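Local atomic coordinates of ofchtiv-allosamidin (Ostrinia furnacalis, PDB entry 6JMB), a protein that probably hydrolyses chitin as a group IV insect chitinase of glycosyl hydrolase family 18, and binds the chitinase inhibitor allosamidin in its active-site cleft. Residues A[64-69]-A[76-81]; A[179-182]-A[187-190]; A[282-287]-A[317-322]. One frame throughout, in Å; residues are numbered along the deposited sequence.

Contact 1. Residues A[64-69]-A[76-81]; sequences KQFTSL and LKTLVA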
# COMPACT_ATOMS: atom_id res chain seq x y z
N LYS A 64 -15.89 0.27 14.81
CA LYS A 64 -17.20 0.86 14.56
C LYS A 64 -17.10 2.35 14.26
O LYS A 64 -17.87 2.86 13.44
CB LYS A 64 -18.11 0.59 15.75
CG LYS A 64 -19.54 1.07 15.57
CD LYS A 64 -20.25 0.30 14.46
CE LYS A 64 -21.74 0.59 14.47
NZ LYS A 64 -22.39 0.23 13.18
N GLN A 65 -16.17 3.06 14.89
CA GLN A 65 -15.98 4.47 14.53
C GLN A 65 -15.58 4.59 13.07
O GLN A 65 -16.06 5.48 12.35
CB GLN A 65 -14.92 5.10 15.42
CG GLN A 65 -15.36 5.35 16.84
CD GLN A 65 -14.27 5.99 17.67
OE1 GLN A 65 -13.95 5.54 18.76
NE2 GLN A 65 -13.68 7.06 17.13
N PHE A 66 -14.71 3.68 12.61
CA PHE A 66 -14.25 3.68 11.23
C PHE A 66 -15.40 3.43 10.26
O PHE A 66 -15.59 4.17 9.29
CB PHE A 66 -13.16 2.62 11.08
CG PHE A 66 -12.50 2.58 9.73
CD1 PHE A 66 -11.43 3.41 9.43
CD2 PHE A 66 -12.92 1.67 8.78
CE1 PHE A 66 -10.81 3.34 8.19
CE2 PHE A 66 -12.31 1.60 7.53
CZ PHE A 66 -11.25 2.44 7.25
N THR A 67 -16.19 2.37 10.50
CA THR A 67 -17.29 2.10 9.58
C THR A 67 -18.38 3.16 9.68
O THR A 67 -19.11 3.37 8.70
CB THR A 67 -17.86 0.69 9.77
OG1 THR A 67 -18.40 0.57 11.10
CG2 THR A 67 -16.77 -0.36 9.56
N SER A 68 -18.47 3.86 10.81
CA SER A 68 -19.44 4.94 10.94
C SER A 68 -19.11 6.15 10.08
O SER A 68 -19.93 7.07 10.00
CB SER A 68 -19.57 5.36 12.41
OG SER A 68 -20.22 4.34 13.15
N LEU A 69 -17.94 6.18 9.43
CA LEU A 69 -17.69 7.21 8.43
C LEU A 69 -18.73 7.19 7.32
O LEU A 69 -18.92 8.20 6.65
CB LEU A 69 -16.29 7.05 7.85
CG LEU A 69 -15.12 7.34 8.81
CD1 LEU A 69 -13.81 6.81 8.23
CD2 LEU A 69 -15.02 8.83 9.12
N LEU A 76 -19.52 5.64 0.68
CA LEU A 76 -18.22 5.09 1.01
C LEU A 76 -18.32 3.60 1.31
O LEU A 76 -19.26 3.15 1.96
CB LEU A 76 -17.67 5.81 2.24
CG LEU A 76 -16.33 5.34 2.80
CD1 LEU A 76 -15.21 5.71 1.85
CD2 LEU A 76 -16.10 5.95 4.18
N LYS A 77 -17.35 2.84 0.82
CA LYS A 77 -17.20 1.44 1.18
C LYS A 77 -16.06 1.33 2.18
O LYS A 77 -14.99 1.91 1.95
CB LYS A 77 -16.92 0.58 -0.05
CG LYS A 77 -18.04 0.60 -1.09
CD LYS A 77 -19.35 0.10 -0.50
CE LYS A 77 -20.41 -0.10 -1.56
NZ LYS A 77 -21.60 -0.82 -1.02
N THR A 78 -16.29 0.63 3.29
CA THR A 78 -15.30 0.48 4.35
C THR A 78 -14.97 -1.00 4.50
O THR A 78 -15.83 -1.79 4.93
CB THR A 78 -15.80 1.04 5.68
OG1 THR A 78 -17.01 0.37 6.06
CG2 THR A 78 -16.05 2.53 5.58
N LEU A 79 -13.73 -1.37 4.21
CA LEU A 79 -13.26 -2.75 4.27
C LEU A 79 -12.30 -2.91 5.44
O LEU A 79 -11.71 -1.95 5.94
CB LEU A 79 -12.52 -3.13 2.99
CG LEU A 79 -13.20 -2.84 1.64
CD1 LEU A 79 -12.37 -3.46 0.52
CD2 LEU A 79 -14.62 -3.36 1.62
N VAL A 80 -12.12 -4.16 5.86
CA VAL A 80 -11.11 -4.51 6.85
C VAL A 80 -10.05 -5.35 6.14
O VAL A 80 -10.37 -6.22 5.31
CB VAL A 80 -11.73 -5.22 8.07
CG1 VAL A 80 -12.30 -6.61 7.70
CG2 VAL A 80 -10.73 -5.32 9.20
N ALA A 81 -8.78 -5.05 6.40
CA ALA A 81 -7.66 -5.75 5.78
C ALA A 81 -7.05 -6.74 6.75
O ALA A 81 -6.72 -6.39 7.89
CB ALA A 81 -6.59 -4.76 5.31
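In the segment whose Phe66 and Thr67 meet Thr78 and whose Leu69 packs on Leu76, the carbonyl oxygen of Lys64 is gripped by two donors from a single residue. Ser68 N reaches Lys64 O at 2.9 Å as the ordinary helical bond, and Ser68 OG adds a second at 2.8 Å, from the opposite face of the carbonyl and above its plane rather than on a lone pair. The contact with the strand is made by van der Waals packing. Thr78 is its centre. Its OG1 lies 3.6 Å from the methyl CG2 of Thr67, the two side chains crossing at about a right angle; Thr67 OG1 is hydrogen-bonded to the carbonyl oxygen of Tyr116. The Phe66 ring comes in obliquely, CE2 lying 4.0 Å from Thr78 CB and 3.9 Å from Leu79 O. With CG anti to the backbone N (chi1 -175°), this ring leaves the helix and runs past the Thr78 side chain in the opposite sense. Further along the chain, the apolar Leu69 CB rests 3.8 Å from Leu76 CD2. Beyond the contact, Tyr38 meets the Phe66 ring edge-to-face and Leu36 touches both Phe66 and Leu76. Helix 62-67 thus lies on the outer side of strand 77-83, in the parallel barrel between strands 35-43 and 120-124, while Leu79 points away from it and reaches strand 160-165.

Contact 2. Residues A[179-182]-A[187-190]; sequences PSVA and YIGV
Ile188 and Val181 cross at about a right angle, the isoleucine standing up from its strand so that its tip meets a methyl branch of the valine. The touching is done by one methyl, Ile188 CD1, which lies 3.9 Å from Val181 CG1 and also 3.9 Å from Ala182 CA, with Ala182 CB a little further at 4.0 Å. An extended outer torsion (chi2 178°) carries CD1 to the full length of the isoleucine chain, and Val181 meets it with the branch set anti to its own backbone N (chi1 170°). The small alanine allows the methyl to come right up to the helix backbone. All three residues are buried, and the pairing is purely apolar. Around it, Val163 touches both Val181 and Ile188, Phe143 and Leu147 lie against Val181 from helix 138-154, and Cys238 adjoins Ile188. The strand backbone is hydrogen-bonded to Val163 and Val165 on one flank and to Lys242 and Val244 on the other. Such packing of a helix on the strand that follows it, through outward-pointing aliphatic side chains, belongs to the beta-alpha-beta units of the TIM barrel of family 18 chitinases.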
# COMPACT_ATOMS: atom_id res chain seq x y z
N PRO A 179 -4.82 -14.98 -13.33
CA PRO A 179 -6.23 -15.09 -13.74
C PRO A 179 -7.15 -15.60 -12.64
O PRO A 179 -8.28 -15.11 -12.51
CB PRO A 179 -6.18 -16.03 -14.95
CG PRO A 179 -4.78 -15.89 -15.47
CD PRO A 179 -3.93 -15.71 -14.24
N SER A 180 -6.70 -16.56 -11.83
CA SER A 180 -7.59 -17.08 -10.79
C SER A 180 -7.71 -16.13 -9.61
O SER A 180 -8.73 -16.14 -8.92
CB SER A 180 -7.18 -18.49 -10.36
OG SER A 180 -5.87 -18.53 -9.83
N VAL A 181 -6.69 -15.30 -9.36
CA VAL A 181 -6.82 -14.26 -8.35
C VAL A 181 -7.81 -13.19 -8.81
O VAL A 181 -8.73 -12.82 -8.07
CB VAL A 181 -5.44 -13.67 -8.00
CG1 VAL A 181 -5.60 -12.42 -7.12
CG2 VAL A 181 -4.57 -14.71 -7.32
N ALA A 182 -7.65 -12.72 -10.05
CA ALA A 182 -8.53 -11.67 -10.56
C ALA A 182 -9.98 -12.12 -10.62
O ALA A 182 -10.89 -11.31 -10.36
CB ALA A 182 -8.06 -11.21 -11.94
N TYR A 187 -11.39 -6.14 -7.05
CA TYR A 187 -10.23 -5.52 -7.68
C TYR A 187 -8.98 -6.02 -6.98
O TYR A 187 -9.03 -6.59 -5.88
CB TYR A 187 -10.28 -3.99 -7.67
CG TYR A 187 -10.44 -3.36 -6.31
CD1 TYR A 187 -9.36 -3.25 -5.44
CD2 TYR A 187 -11.68 -2.87 -5.89
CE1 TYR A 187 -9.50 -2.67 -4.19
CE2 TYR A 187 -11.83 -2.29 -4.64
CZ TYR A 187 -10.74 -2.19 -3.79
OH TYR A 187 -10.90 -1.63 -2.55
N ILE A 188 -7.85 -5.79 -7.65
CA ILE A 188 -6.52 -6.13 -7.16
C ILE A 188 -5.78 -4.82 -6.90
O ILE A 188 -5.58 -4.01 -7.82
CB ILE A 188 -5.76 -6.98 -8.18
CG1 ILE A 188 -6.44 -8.34 -8.36
CG2 ILE A 188 -4.32 -7.17 -7.75
CD1 ILE A 188 -5.76 -9.21 -9.40
N GLY A 189 -5.37 -4.61 -5.66
CA GLY A 189 -4.53 -3.47 -5.33
C GLY A 189 -3.07 -3.84 -5.49
O GLY A 189 -2.52 -4.56 -4.65
N VAL A 190 -2.43 -3.39 -6.57
CA VAL A 190 -1.04 -3.75 -6.82
C VAL A 190 -0.15 -2.79 -6.04
O VAL A 190 -0.26 -1.57 -6.17
CB VAL A 190 -0.72 -3.71 -8.32
CG1 VAL A 190 0.68 -4.22 -8.57
CG2 VAL A 190 -1.73 -4.55 -9.10

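Contact 3. Residues A[282-287]-A[317-322]; sequences GYVGYN and NWVSFD. With NAA (2-acetamido-2-deoxy-beta-D-allopyranose), chain B.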
# COMPACT_ATOMS: atom_id res chain seq x y z
N GLY A 282 14.87 4.44 8.14
CA GLY A 282 14.65 3.84 6.84
C GLY A 282 13.37 4.25 6.14
O GLY A 282 13.23 3.99 4.95
N TYR A 283 12.43 4.89 6.84
CA TYR A 283 11.27 5.42 6.14
C TYR A 283 10.79 6.68 6.84
O TYR A 283 11.16 6.95 7.99
CB TYR A 283 10.16 4.37 5.92
CG TYR A 283 9.10 4.28 7.00
CD1 TYR A 283 9.28 3.45 8.10
CD2 TYR A 283 7.91 4.98 6.91
CE1 TYR A 283 8.31 3.35 9.09
CE2 TYR A 283 6.93 4.89 7.89
CZ TYR A 283 7.15 4.07 8.98
OH TYR A 283 6.19 3.97 9.96
N VAL A 284 10.01 7.47 6.11
CA VAL A 284 9.52 8.74 6.63
C VAL A 284 8.19 9.04 5.94
O VAL A 284 8.04 8.79 4.74
CB VAL A 284 10.57 9.86 6.42
CG1 VAL A 284 10.85 10.09 4.94
CG2 VAL A 284 10.15 11.13 7.11
N GLY A 285 7.22 9.53 6.70
CA GLY A 285 5.96 9.91 6.09
C GLY A 285 6.11 11.18 5.27
O GLY A 285 6.98 12.01 5.52
N TYR A 286 5.25 11.33 4.25
CA TYR A 286 5.27 12.57 3.49
C TYR A 286 5.04 13.78 4.40
O TYR A 286 5.70 14.81 4.24
CB TYR A 286 4.25 12.56 2.34
CG TYR A 286 4.22 13.88 1.62
CD1 TYR A 286 5.21 14.23 0.72
CD2 TYR A 286 3.22 14.82 1.89
CE1 TYR A 286 5.20 15.46 0.07
CE2 TYR A 286 3.21 16.06 1.26
CZ TYR A 286 4.20 16.36 0.35
OH TYR A 286 4.20 17.59 -0.29
N ASN A 287 4.10 13.66 5.34
CA ASN A 287 3.86 14.76 6.28
C ASN A 287 5.14 15.15 7.00
O ASN A 287 5.45 16.34 7.14
CB ASN A 287 2.75 14.39 7.28
CG ASN A 287 3.11 13.20 8.17
OD1 ASN A 287 3.67 12.20 7.71
ND2 ASN A 287 2.76 13.29 9.45
N ASN A 317 22.51 11.91 4.37
CA ASN A 317 21.11 11.53 4.16
C ASN A 317 20.77 11.52 2.68
O ASN A 317 21.08 12.47 1.96
CB ASN A 317 20.19 12.54 4.82
CG ASN A 317 20.37 12.60 6.30
OD1 ASN A 317 19.98 11.68 7.01
ND2 ASN A 317 20.97 13.68 6.77
N TRP A 318 20.09 10.47 2.23
CA TRP A 318 19.51 10.41 0.90
C TRP A 318 18.11 9.84 1.06
O TRP A 318 17.93 8.78 1.67
CB TRP A 318 20.36 9.54 -0.01
CG TRP A 318 20.04 9.62 -1.46
CD1 TRP A 318 20.71 10.35 -2.42
CD2 TRP A 318 19.00 8.92 -2.15
NE1 TRP A 318 20.13 10.15 -3.65
CE2 TRP A 318 19.09 9.27 -3.52
CE3 TRP A 318 18.00 8.02 -1.75
CZ2 TRP A 318 18.20 8.77 -4.48
CZ3 TRP A 318 17.12 7.52 -2.71
CH2 TRP A 318 17.24 7.90 -4.06
N VAL A 319 17.11 10.53 0.52
CA VAL A 319 15.71 10.20 0.75
C VAL A 319 14.99 10.14 -0.59
O VAL A 319 15.03 11.10 -1.37
CB VAL A 319 15.03 11.23 1.67
CG1 VAL A 319 13.54 10.92 1.84
CG2 VAL A 319 15.72 11.28 3.02
N SER A 320 14.32 9.02 -0.86
CA SER A 320 13.37 8.92 -1.96
C SER A 320 11.98 9.20 -1.42
O SER A 320 11.61 8.68 -0.36
CB SER A 320 13.41 7.50 -2.52
OG SER A 320 12.22 7.20 -3.21
N PHE A 321 11.21 10.02 -2.13
CA PHE A 321 9.85 10.32 -1.69
C PHE A 321 8.98 10.62 -2.90
O PHE A 321 9.44 10.60 -4.05
CB PHE A 321 9.82 11.46 -0.65
CG PHE A 321 10.22 12.80 -1.20
CD1 PHE A 321 11.54 13.08 -1.54
CD2 PHE A 321 9.28 13.81 -1.34
CE1 PHE A 321 11.90 14.33 -2.03
CE2 PHE A 321 9.64 15.07 -1.81
CZ PHE A 321 10.95 15.32 -2.16
N ASP A 322 7.70 10.87 -2.65
CA ASP A 322 6.77 11.28 -3.69
C ASP A 322 6.05 12.54 -3.24
O ASP A 322 5.69 12.68 -2.07
CB ASP A 322 5.78 10.16 -4.01
CG ASP A 322 6.33 9.20 -5.05
OD1 ASP A 322 6.21 9.51 -6.26
OD2 ASP A 322 6.90 8.14 -4.68
C1 NAA B . 3.90 -1.55 6.93
C2 NAA B . 4.36 -0.37 7.77
C3 NAA B . 4.91 -0.79 9.08
C4 NAA B . 3.91 -1.62 9.84
C5 NAA B . 3.48 -2.81 8.99
C6 NAA B . 2.44 -3.66 9.64
C7 NAA B . 5.11 1.65 6.38
C8 NAA B . 6.16 2.29 5.47
N2 NAA B . 5.40 0.29 6.91
O3 NAA B . 6.13 -1.55 8.83
O4 NAA B . 4.45 -2.14 11.08
O5 NAA B . 2.91 -2.31 7.74
O6 NAA B . 2.20 -4.76 8.79
O7 NAA B . 4.11 2.20 6.67
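Each segment holds a short strand, 283-285 and 317-320, and the backbones stay apart, the nearest alpha carbons being those of Tyr286 and Phe321 at 7.3 Å. Both strands pair antiparallel with strand 243-256, and at Gly285, the N-cap, the first gives way to helix 286-295. Gly282 has a positive phi of 108°, where a beta carbon would be jammed against the preceding carbonyl. Val284 CG1 meets Val319 CG1 at 4.2 Å, their side chains crossing at about a right angle. Further on, the carbonyl oxygen of Asp322 approaches the Tyr286 ring obliquely, Tyr286 CD1 lying 3.2 Å from Asp322 O; CG of this tyrosine is anti to the backbone N (chi1 176°). The carboxylate of Asp322 leads elsewhere, to Ser326 and Lys330. Pointing away from strand 317-320, Tyr283 of the glycan pocket has the acetamido methyl C8 of the N-acetylallosamine of chain B over one face of its ring, offset toward the rim and 3.5 Å from Tyr283 CD2, a CH-pi contact. Without the ring, as with an alanine here, that methyl is likely to be left without its aromatic platform. The segments fall between strands 243-256 and 341-345, where related family 18 chitinases carry an alpha+beta insertion domain. Chemically, apolar and weakly polar contacts join the two segments, while the opposite side of strand 283-285 offers an aromatic surface to the inhibitor's N-acetyl group.

From the N terminus the three contacts come in series, none nesting in or crossing another. Contact 1 closes the short connection between helix 62-67 and strand 77-83, and contact 2 the still tighter turn from helix 178-184 into strand 187-190; both fasten outer helices to strands of the same barrel. Inside it the two meet, Leu79 CD1 lying 3.9 Å from Tyr187 OH. Contact 3 spans a longer excursion of 29 residues, including most of helix 286-295 and the strand pair 300-304 and 309-314, and joins strand 283-285 and the start of helix 286-295 to strand 317-320 and the loop after it. It lies across the chain's centre from contact 2 and contributes Tyr283 to the sugar-binding cleft.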